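PDB 1YT8: thiosulfate sulfurtransferase from Pseudomonas aeruginosa, which probably transfers sulfur from thiosulfate to cyanide, using a chain built of four rhodanese-like repeats. Local coordinates for residues Pro115-Gly120 with Gly195-Ile200. Numbering follows the deposited sequence.
Sequences PSKAFG and GRTRSI. With SO3 (sulfite ion), chain B.
Thr197 turns CG2 anti to its backbone N and OG1 anti to its carbonyl carbon (chi1 -46°), and both branches meet Lys117. Lys117 CG is likewise anti to its carbonyl carbon (chi1 -59°), and the two side chains cross at about a right angle. Thr197 OG1 lies 3.6 Å from Lys117 CG, while Thr197 CG2 reaches Ser116 O at 3.7 Å. A water joins the two helices: Thr197 OG1 donates to it, and it donates to Lys117 O. Gly120 presents bare backbone to Thr197, with the two CA atoms 5.2 Å apart. Gly120 O touches Ile200 CG2 at 3.4 Å. The extended Lys117 chain leads away to Asp111 and Tyr507.

Thr197 CB also lies near SO3 O3, at the sulfite pocket that follows Cys193, consistent with the active-site loop of rhodaneses. Arg198 N donates almost straight to SO3 O3 (2.7 Å, 170°). Arg198 NE also binds SO3 O3, and Arg198 NH2 binds SO3 O1 at 2.9 Å. The guanidinium thus meets the sulfite edge-on. Gly195 N and Ala194 N add backbone bonds. Helix 114-127 packs here against the start of helix 197-208, which follows strand 188-192 of a five-stranded parallel sheet. Gln312 of helix 307-312 and Glu511 of helix 501-512 also touch Thr197.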
loop_
_atom_site.group_PDB
_atom_site.type_symbol
_atom_site.label_atom_id
_atom_site.label_comp_id
_atom_site.label_asym_id
_atom_site.label_seq_id
_atom_site.Cartn_x
_atom_site.Cartn_y
_atom_site.Cartn_z
ATOM N N PRO A 115 5.864 6.826 7.081
ATOM C CA PRO A 115 5.160 8.015 7.575
ATOM C C PRO A 115 3.918 7.621 8.379
ATOM O O PRO A 115 3.663 8.158 9.463
ATOM C CB PRO A 115 4.806 8.762 6.292
ATOM C CG PRO A 115 5.963 8.429 5.389
ATOM C CD PRO A 115 6.143 6.939 5.638
ATOM N N SER A 116 3.153 6.673 7.847
ATOM C CA SER A 116 1.941 6.208 8.515
ATOM C C SER A 116 2.216 5.574 9.874
ATOM O O SER A 116 1.502 5.834 10.848
ATOM C CB SER A 116 1.203 5.198 7.631
ATOM O OG SER A 116 0.778 5.791 6.418
ATOM N N LYS A 117 3.246 4.736 9.941
ATOM C CA LYS A 117 3.583 4.061 11.189
ATOM C C LYS A 117 4.216 4.994 12.214
ATOM O O LYS A 117 3.940 4.890 13.412
ATOM C CB LYS A 117 4.507 2.877 10.907
ATOM C CG LYS A 117 3.890 1.854 9.974
ATOM C CD LYS A 117 4.867 0.745 9.640
ATOM C CE LYS A 117 4.216 -0.296 8.746
ATOM N NZ LYS A 117 5.188 -1.367 8.381
ATOM N N ALA A 118 5.070 5.897 11.744
ATOM C CA ALA A 118 5.716 6.854 12.632
ATOM C C ALA A 118 4.636 7.770 13.198
ATOM O O ALA A 118 4.673 8.148 14.373
ATOM C CB ALA A 118 6.751 7.663 11.863
ATOM N N PHE A 119 3.666 8.127 12.359
ATOM C CA PHE A 119 2.572 8.980 12.811
ATOM C C PHE A 119 1.785 8.271 13.912
ATOM O O PHE A 119 1.367 8.893 14.886
ATOM C CB PHE A 119 1.617 9.321 11.663
ATOM C CG PHE A 119 0.398 10.086 12.111
ATOM C CD1 PHE A 119 0.510 11.404 12.549
ATOM C CD2 PHE A 119 -0.851 9.475 12.144
ATOM C CE1 PHE A 119 -0.608 12.106 13.019
ATOM C CE2 PHE A 119 -1.975 10.165 12.612
ATOM C CZ PHE A 119 -1.849 11.488 13.051
ATOM N N GLY A 120 1.581 6.966 13.749
ATOM C CA GLY A 120 0.849 6.211 14.750
ATOM C C GLY A 120 1.510 6.301 16.115
ATOM O O GLY A 120 0.837 6.447 17.142
ATOM N N GLY A 195 0.633 -5.459 14.659
ATOM C CA GLY A 195 1.636 -4.829 15.489
ATOM C C GLY A 195 0.999 -3.802 16.401
ATOM O O GLY A 195 0.304 -4.156 17.359
ATOM N N ARG A 196 1.208 -2.528 16.081
ATOM C CA ARG A 196 0.689 -1.431 16.890
ATOM C C ARG A 196 -0.075 -0.348 16.127
ATOM O O ARG A 196 -1.121 0.114 16.576
ATOM C CB ARG A 196 1.848 -0.736 17.614
ATOM C CG ARG A 196 2.642 -1.604 18.572
ATOM C CD ARG A 196 3.981 -0.952 18.900
ATOM N NE ARG A 196 3.832 0.430 19.343
ATOM C CZ ARG A 196 3.329 0.797 20.517
ATOM N NH1 ARG A 196 2.921 -0.120 21.385
ATOM N NH2 ARG A 196 3.239 2.088 20.823
ATOM N N THR A 197 0.449 0.047 14.972
ATOM C CA THR A 197 -0.125 1.157 14.214
ATOM C C THR A 197 -1.630 1.271 14.063
ATOM O O THR A 197 -2.225 2.219 14.572
ATOM C CB THR A 197 0.501 1.256 12.820
ATOM O OG1 THR A 197 1.924 1.141 12.934
ATOM C CG2 THR A 197 0.164 2.611 12.191
ATOM N N ARG A 198 -2.250 0.336 13.355
ATOM C CA ARG A 198 -3.692 0.415 13.161
ATOM C C ARG A 198 -4.497 0.295 14.455
ATOM O O ARG A 198 -5.622 0.791 14.528
ATOM C CB ARG A 198 -4.134 -0.620 12.117
ATOM C CG ARG A 198 -3.787 -0.177 10.688
ATOM C CD ARG A 198 -3.915 -1.298 9.656
ATOM N NE ARG A 198 -2.915 -2.341 9.864
ATOM C CZ ARG A 198 -2.748 -3.396 9.070
ATOM N NH1 ARG A 198 -3.513 -3.562 7.997
ATOM N NH2 ARG A 198 -1.823 -4.297 9.360
ATOM N N SER A 199 -3.930 -0.336 15.483
ATOM C CA SER A 199 -4.648 -0.457 16.753
ATOM C C SER A 199 -4.660 0.889 17.474
ATOM O O SER A 199 -5.642 1.237 18.133
ATOM C CB SER A 199 -4.023 -1.535 17.655
ATOM O OG SER A 199 -2.789 -1.118 18.222
ATOM N N ILE A 200 -3.571 1.647 17.349
ATOM C CA ILE A 200 -3.478 2.966 17.981
ATOM C C ILE A 200 -4.436 3.933 17.277
ATOM O O ILE A 200 -5.209 4.642 17.921
ATOM C CB ILE A 200 -2.038 3.541 17.894
ATOM C CG1 ILE A 200 -1.083 2.702 18.746
ATOM C CG2 ILE A 200 -2.021 4.995 18.374
ATOM C CD1 ILE A 200 0.393 3.006 18.508
HETATM S S SO3 B . -0.560 -2.999 12.842
HETATM O O1 SO3 B . -0.873 -4.269 12.145
HETATM O O2 SO3 B . 0.891 -2.876 13.093
HETATM O O3 SO3 B . -1.077 -1.812 12.111
HETATM O O HOH W 1 2.901 2.669 14.771
#